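Local coordinates for Low molecular weight phosphotyrosine protein phosphatase 1 (Drosophila melanogaster, PDB 7CUY), which probably dephosphorylates tyrosine-phosphorylated proteins and also acts on small aryl and acyl phosphates, as a low molecular weight protein tyrosine phosphatase, at residues A[2-7]-A[80-85]; A[76-81]-A[103-108]. One frame throughout, in Å; residues are numbered along the deposited sequence.

Contact 1. Residues A[2-7]-A[80-85]; sequences VRKVLM and EFDYIF
The carbonyl oxygen of Lys4 is gripped by two successive amides: Asp82 N at 2.9 Å, tilted 20° from the carbonyl plane, and Tyr83 N at 3.2 Å, nearly in line with the C=O. Asp82 also answers the other side of the same residue, its OD2 taking Lys4 N at 2.6 Å through the anti lone pair. A short acid suits this place, where its carboxylate replaces a backbone acceptor before strand 83-86 begins. Beyond it the ladder is parallel: Leu6 N bonds to Tyr83 O, and Phe85 N to Leu6 O at 2.9 Å. On one face Leu6 CB sits over the Phe81 ring in a CH-pi contact, 3.7 Å from its centroid; Leu6 CG is anti to the backbone N (chi1 -176°), and CD1 meets the ring at CZ and CE1, CD2 at CD1 and CE1. On the other face Val5 CG1 lies in plane at the edge of Phe85, 3.7 Å from CE2, and Met7 SD approaches that ring obliquely in a Met-aromatic contact. A water joins Arg3 NH1 to Tyr83 OH; NH1 also bonds Leu153 O. The two central strands are thus joined by polar backbone bonds between two apolar layers, with Asp82 accepting an N-H just ahead of strand 83-86.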
loop_
_atom_site.group_PDB
_atom_site.type_symbol
_atom_site.label_atom_id
_atom_site.label_comp_id
_atom_site.label_asym_id
_atom_site.label_seq_id
_atom_site.Cartn_x
_atom_site.Cartn_y
_atom_site.Cartn_z
ATOM N N VAL A 2 14.040 -13.719 1.240
ATOM C CA VAL A 2 13.410 -12.403 1.317
ATOM C C VAL A 2 11.886 -12.558 1.413
ATOM O O VAL A 2 11.303 -13.448 0.806
ATOM C CB VAL A 2 13.803 -11.523 0.105
ATOM C CG1 VAL A 2 13.232 -10.115 0.226
ATOM C CG2 VAL A 2 15.311 -11.452 -0.035
ATOM N N ARG A 3 11.258 -11.707 2.210
ATOM C CA ARG A 3 9.809 -11.576 2.241
ATOM C C ARG A 3 9.442 -10.444 1.299
ATOM O O ARG A 3 10.128 -9.430 1.258
ATOM C CB ARG A 3 9.314 -11.243 3.657
ATOM C CG ARG A 3 8.938 -12.410 4.572
ATOM C CD ARG A 3 10.087 -12.863 5.489
ATOM N NE ARG A 3 10.753 -11.828 6.292
ATOM C CZ ARG A 3 10.464 -11.551 7.566
ATOM N NH1 ARG A 3 9.485 -12.202 8.192
ATOM N NH2 ARG A 3 11.146 -10.615 8.223
ATOM N N LYS A 4 8.366 -10.597 0.544
ATOM C CA LYS A 4 7.989 -9.567 -0.411
ATOM C C LYS A 4 6.561 -9.112 -0.146
ATOM O O LYS A 4 5.658 -9.945 -0.046
ATOM C CB LYS A 4 8.157 -10.079 -1.837
ATOM C CG LYS A 4 9.630 -10.229 -2.238
ATOM C CD LYS A 4 9.791 -10.589 -3.704
ATOM C CE LYS A 4 11.261 -10.819 -4.085
ATOM N NZ LYS A 4 11.507 -12.174 -4.673
ATOM N N VAL A 5 6.369 -7.790 -0.050
ATOM C CA VAL A 5 5.082 -7.154 0.244
ATOM C C VAL A 5 4.721 -6.250 -0.931
ATOM O O VAL A 5 5.571 -5.489 -1.407
ATOM C CB VAL A 5 5.139 -6.325 1.546
ATOM C CG1 VAL A 5 3.889 -5.448 1.696
ATOM C CG2 VAL A 5 5.274 -7.225 2.769
ATOM N N LEU A 6 3.467 -6.314 -1.382
ATOM C CA LEU A 6 2.971 -5.501 -2.498
ATOM C C LEU A 6 1.760 -4.698 -2.050
ATOM O O LEU A 6 0.751 -5.280 -1.638
ATOM C CB LEU A 6 2.600 -6.385 -3.692
ATOM C CG LEU A 6 2.153 -5.676 -4.980
ATOM C CD1 LEU A 6 3.295 -4.821 -5.579
ATOM C CD2 LEU A 6 1.627 -6.675 -6.009
ATOM N N MET A 7 1.844 -3.369 -2.118
ATOM C CA MET A 7 0.690 -2.527 -1.795
ATOM C C MET A 7 -0.108 -2.202 -3.053
ATOM O O MET A 7 0.461 -1.748 -4.042
ATOM C CB MET A 7 1.124 -1.223 -1.124
ATOM C CG MET A 7 2.000 -1.427 0.091
ATOM S SD MET A 7 1.114 -2.184 1.451
ATOM C CE MET A 7 2.308 -1.932 2.804
ATOM N N GLU A 80 4.868 -14.034 -6.909
ATOM C CA GLU A 80 6.106 -13.440 -6.423
ATOM C C GLU A 80 5.995 -12.902 -4.994
ATOM O O GLU A 80 6.956 -13.004 -4.218
ATOM C CB GLU A 80 6.560 -12.318 -7.364
ATOM C CG GLU A 80 7.883 -11.664 -6.901
ATOM C CD GLU A 80 8.398 -10.562 -7.838
ATOM O OE1 GLU A 80 8.108 -10.621 -9.057
ATOM O OE2 GLU A 80 9.114 -9.660 -7.345
ATOM N N PHE A 81 4.858 -12.321 -4.617
ATOM C CA PHE A 81 4.765 -11.643 -3.329
ATOM C C PHE A 81 4.146 -12.545 -2.269
ATOM O O PHE A 81 3.229 -13.322 -2.545
ATOM C CB PHE A 81 3.978 -10.333 -3.461
ATOM C CG PHE A 81 4.695 -9.312 -4.282
ATOM C CD1 PHE A 81 4.535 -9.274 -5.652
ATOM C CD2 PHE A 81 5.583 -8.424 -3.688
ATOM C CE1 PHE A 81 5.223 -8.344 -6.418
ATOM C CE2 PHE A 81 6.283 -7.493 -4.442
ATOM C CZ PHE A 81 6.106 -7.449 -5.809
ATOM N N ASP A 82 4.667 -12.434 -1.047
ATOM C CA ASP A 82 4.126 -13.169 0.083
ATOM C C ASP A 82 2.862 -12.529 0.617
ATOM O O ASP A 82 1.964 -13.235 1.087
ATOM C CB ASP A 82 5.171 -13.239 1.187
ATOM C CG ASP A 82 6.467 -13.818 0.698
ATOM O OD1 ASP A 82 6.544 -15.063 0.601
ATOM O OD2 ASP A 82 7.384 -13.028 0.371
ATOM N N TYR A 83 2.776 -11.207 0.531
ATOM C CA TYR A 83 1.671 -10.429 1.061
ATOM C C TYR A 83 1.250 -9.417 0.016
ATOM O O TYR A 83 2.090 -8.679 -0.499
ATOM C CB TYR A 83 2.088 -9.704 2.341
ATOM C CG TYR A 83 2.633 -10.650 3.380
ATOM C CD1 TYR A 83 1.772 -11.436 4.140
ATOM C CD2 TYR A 83 4.001 -10.763 3.597
ATOM C CE1 TYR A 83 2.267 -12.319 5.102
ATOM C CE2 TYR A 83 4.512 -11.637 4.538
ATOM C CZ TYR A 83 3.638 -12.412 5.297
ATOM O OH TYR A 83 4.142 -13.277 6.244
ATOM N N ILE A 84 -0.041 -9.379 -0.300
ATOM C CA ILE A 84 -0.608 -8.346 -1.158
ATOM C C ILE A 84 -1.716 -7.641 -0.384
ATOM O O ILE A 84 -2.624 -8.297 0.129
ATOM C CB ILE A 84 -1.141 -8.940 -2.473
ATOM C CG1 ILE A 84 -0.014 -9.691 -3.195
ATOM C CG2 ILE A 84 -1.674 -7.843 -3.345
ATOM C CD1 ILE A 84 -0.334 -10.121 -4.598
ATOM N N PHE A 85 -1.634 -6.316 -0.296
ATOM C CA PHE A 85 -2.525 -5.490 0.516
ATOM C C PHE A 85 -3.433 -4.631 -0.357
ATOM O O PHE A 85 -2.949 -3.871 -1.200
ATOM C CB PHE A 85 -1.731 -4.547 1.432
ATOM C CG PHE A 85 -1.086 -5.216 2.620
ATOM C CD1 PHE A 85 -1.812 -5.472 3.768
ATOM C CD2 PHE A 85 0.251 -5.549 2.597
ATOM C CE1 PHE A 85 -1.204 -6.063 4.877
ATOM C CE2 PHE A 85 0.856 -6.150 3.688
ATOM C CZ PHE A 85 0.129 -6.406 4.829
HETATM O O HOH W 1 7.059 -13.669 7.477
#

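Contact 2. Residues A[76-81]-A[103-108]; sequences QDFSEF and SKAELL
The Phe78 ring meets Leu107 at its edge: CD2 of the leucine lies in the ring plane, 3.9 Å from CE1, and the two side chains cross at about a right angle. Ala105 CB and Ser103 OG approach the same ring obliquely, and Ile73, Ala99, Pro100 and Ile84 add further apolar contacts to Phe78. The second ring, Phe81, has Glu80 CG over one face, offset toward the rim, and Asp77 CA in plane at its edge; the side chain of Arg71 touches it as well. CG of Phe78 is anti to the carbonyl carbon (chi1 -63°), beside the backbone N, and from there the ring presents its CD1 and CE1 edge to the leucine.

The main polar tie is Ala105 N to Phe78 O at 3.1 Å, with an N-H...O angle of 152°. Ala105 suits this place because its small CB points at the helix and comes within 3.4 Å of Phe78 O and 3.3 Å of Phe81 O; its CA also makes a CA-H...O contact with Phe81 O. Ser103 CB packs on Phe78 CB at 3.8 Å, while its hydroxyl is bonded to Pro100 O, three residues earlier. Lys104, extended beyond CG, runs past the end of the short helix and brings NZ to Ser79 O in a weak hydrogen bond of 3.5 Å; a long, weak ion pair with Asp82 OD1 gives the ammonium a second partner.

The ammonium lies near the carbonyl oxygens of Ser79 and Glu80, whose partial negative charge may help to hold it loosely there. The contact therefore fastens the end of a short helix to the chain entering edge strand 106-109, by one sound backbone bond, a weak lysine bond and apolar packing around Phe78.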
loop_
_atom_site.group_PDB
_atom_site.type_symbol
_atom_site.label_atom_id
_atom_site.label_comp_id
_atom_site.label_asym_id
_atom_site.label_seq_id
_atom_site.Cartn_x
_atom_site.Cartn_y
_atom_site.Cartn_z
ATOM N N GLN A 76 1.492 -12.661 -12.301
ATOM C CA GLN A 76 2.672 -13.252 -11.680
ATOM C C GLN A 76 2.975 -12.622 -10.323
ATOM O O GLN A 76 3.721 -13.218 -9.535
ATOM C CB GLN A 76 3.896 -13.145 -12.587
ATOM C CG GLN A 76 4.682 -11.850 -12.448
ATOM C CD GLN A 76 6.099 -11.968 -12.976
ATOM O OE1 GLN A 76 6.412 -11.492 -14.077
ATOM N NE2 GLN A 76 6.975 -12.594 -12.184
ATOM N N ASP A 77 2.410 -11.440 -10.036
ATOM C CA ASP A 77 2.523 -10.862 -8.701
ATOM C C ASP A 77 2.018 -11.833 -7.648
ATOM O O ASP A 77 2.604 -11.947 -6.571
ATOM C CB ASP A 77 1.743 -9.555 -8.606
ATOM C CG ASP A 77 2.405 -8.411 -9.345
ATOM O OD1 ASP A 77 3.653 -8.369 -9.430
ATOM O OD2 ASP A 77 1.667 -7.542 -9.849
ATOM N N PHE A 78 0.937 -12.557 -7.943
ATOM C CA PHE A 78 0.391 -13.442 -6.919
ATOM C C PHE A 78 1.292 -14.637 -6.644
ATOM O O PHE A 78 1.082 -15.322 -5.641
ATOM C CB PHE A 78 -1.011 -13.914 -7.303
ATOM C CG PHE A 78 -2.012 -12.800 -7.401
ATOM C CD1 PHE A 78 -2.791 -12.446 -6.306
ATOM C CD2 PHE A 78 -2.163 -12.097 -8.583
ATOM C CE1 PHE A 78 -3.709 -11.407 -6.391
ATOM C CE2 PHE A 78 -3.084 -11.064 -8.682
ATOM C CZ PHE A 78 -3.857 -10.721 -7.590
ATOM N N SER A 79 2.288 -14.895 -7.491
ATOM C CA SER A 79 3.301 -15.905 -7.204
ATOM C C SER A 79 4.604 -15.322 -6.677
ATOM O O SER A 79 5.384 -16.056 -6.061
ATOM C CB SER A 79 3.625 -16.726 -8.458
ATOM O OG SER A 79 2.496 -17.435 -8.929
ATOM N N GLU A 80 4.868 -14.034 -6.909
ATOM C CA GLU A 80 6.106 -13.440 -6.423
ATOM C C GLU A 80 5.995 -12.902 -4.994
ATOM O O GLU A 80 6.956 -13.004 -4.218
ATOM C CB GLU A 80 6.560 -12.318 -7.364
ATOM C CG GLU A 80 7.883 -11.664 -6.901
ATOM C CD GLU A 80 8.398 -10.562 -7.838
ATOM O OE1 GLU A 80 8.108 -10.621 -9.057
ATOM O OE2 GLU A 80 9.114 -9.660 -7.345
ATOM N N PHE A 81 4.858 -12.321 -4.617
ATOM C CA PHE A 81 4.765 -11.643 -3.329
ATOM C C PHE A 81 4.146 -12.545 -2.269
ATOM O O PHE A 81 3.229 -13.322 -2.545
ATOM C CB PHE A 81 3.978 -10.333 -3.461
ATOM C CG PHE A 81 4.695 -9.312 -4.282
ATOM C CD1 PHE A 81 4.535 -9.274 -5.652
ATOM C CD2 PHE A 81 5.583 -8.424 -3.688
ATOM C CE1 PHE A 81 5.223 -8.344 -6.418
ATOM C CE2 PHE A 81 6.283 -7.493 -4.442
ATOM C CZ PHE A 81 6.106 -7.449 -5.809
ATOM N N SER A 103 -2.597 -19.624 -5.528
ATOM C CA SER A 103 -1.343 -18.881 -5.576
ATOM C C SER A 103 -0.869 -18.543 -4.162
ATOM O O SER A 103 -1.661 -18.447 -3.223
ATOM C CB SER A 103 -1.502 -17.597 -6.392
ATOM O OG SER A 103 -2.682 -16.901 -6.021
ATOM N N LYS A 104 0.435 -18.345 -4.020
ATOM C CA LYS A 104 1.017 -18.262 -2.684
ATOM C C LYS A 104 0.709 -16.953 -1.948
ATOM O O LYS A 104 0.672 -16.961 -0.719
ATOM C CB LYS A 104 2.529 -18.510 -2.782
ATOM C CG LYS A 104 3.448 -17.570 -2.034
ATOM C CD LYS A 104 4.826 -17.664 -2.628
ATOM C CE LYS A 104 5.733 -16.554 -2.156
ATOM N NZ LYS A 104 6.953 -16.468 -3.006
ATOM N N ALA A 105 0.447 -15.851 -2.649
ATOM C CA ALA A 105 0.222 -14.571 -1.975
ATOM C C ALA A 105 -0.928 -14.628 -0.972
ATOM O O ALA A 105 -2.015 -15.129 -1.266
ATOM C CB ALA A 105 -0.081 -13.477 -2.995
ATOM N N GLU A 106 -0.705 -14.037 0.193
ATOM C CA GLU A 106 -1.762 -13.819 1.169
ATOM C C GLU A 106 -2.414 -12.463 0.895
ATOM O O GLU A 106 -1.728 -11.435 0.880
ATOM C CB GLU A 106 -1.185 -13.887 2.589
ATOM C CG GLU A 106 -2.239 -14.103 3.666
ATOM C CD GLU A 106 -1.680 -14.107 5.096
ATOM O OE1 GLU A 106 -2.430 -13.715 6.025
ATOM O OE2 GLU A 106 -0.518 -14.519 5.294
ATOM N N LEU A 107 -3.734 -12.447 0.700
ATOM C CA LEU A 107 -4.450 -11.209 0.391
ATOM C C LEU A 107 -4.994 -10.595 1.676
ATOM O O LEU A 107 -5.845 -11.194 2.350
ATOM C CB LEU A 107 -5.603 -11.448 -0.584
ATOM C CG LEU A 107 -5.330 -12.312 -1.808
ATOM C CD1 LEU A 107 -6.543 -12.279 -2.752
ATOM C CD2 LEU A 107 -4.054 -11.881 -2.521
ATOM N N LEU A 108 -4.533 -9.401 2.004
ATOM C CA LEU A 108 -4.914 -8.757 3.248
ATOM C C LEU A 108 -5.377 -7.344 2.947
ATOM O O LEU A 108 -5.025 -6.756 1.930
ATOM C CB LEU A 108 -3.737 -8.741 4.252
ATOM C CG LEU A 108 -3.162 -10.139 4.533
ATOM C CD1 LEU A 108 -1.827 -10.034 5.228
ATOM C CD2 LEU A 108 -4.156 -11.010 5.337
#

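Contacts 1 and 2 have centres 7 Å apart and share Glu80 and Phe81, where helix 77-80 runs out ahead of strand 83-86. That strand lies between strands 3-9 and 106-109 of the four-stranded parallel sheet: contact 1 joins it to the first, while two probable hydrogen bonds, Ile84 N to Glu106 O and Ile84 O to Leu108 N, each 2.9 Å, tie it to the strand of contact 2. Asp82 connects them too, its two carboxylate oxygens serving one contact each. Contact 1 approaches the catalytic end, the Met7 side chain lying about 7 Å from that of Cys9, the probable nucleophile, and about 8 Å from that of Arg15; contact 2 lies away from it.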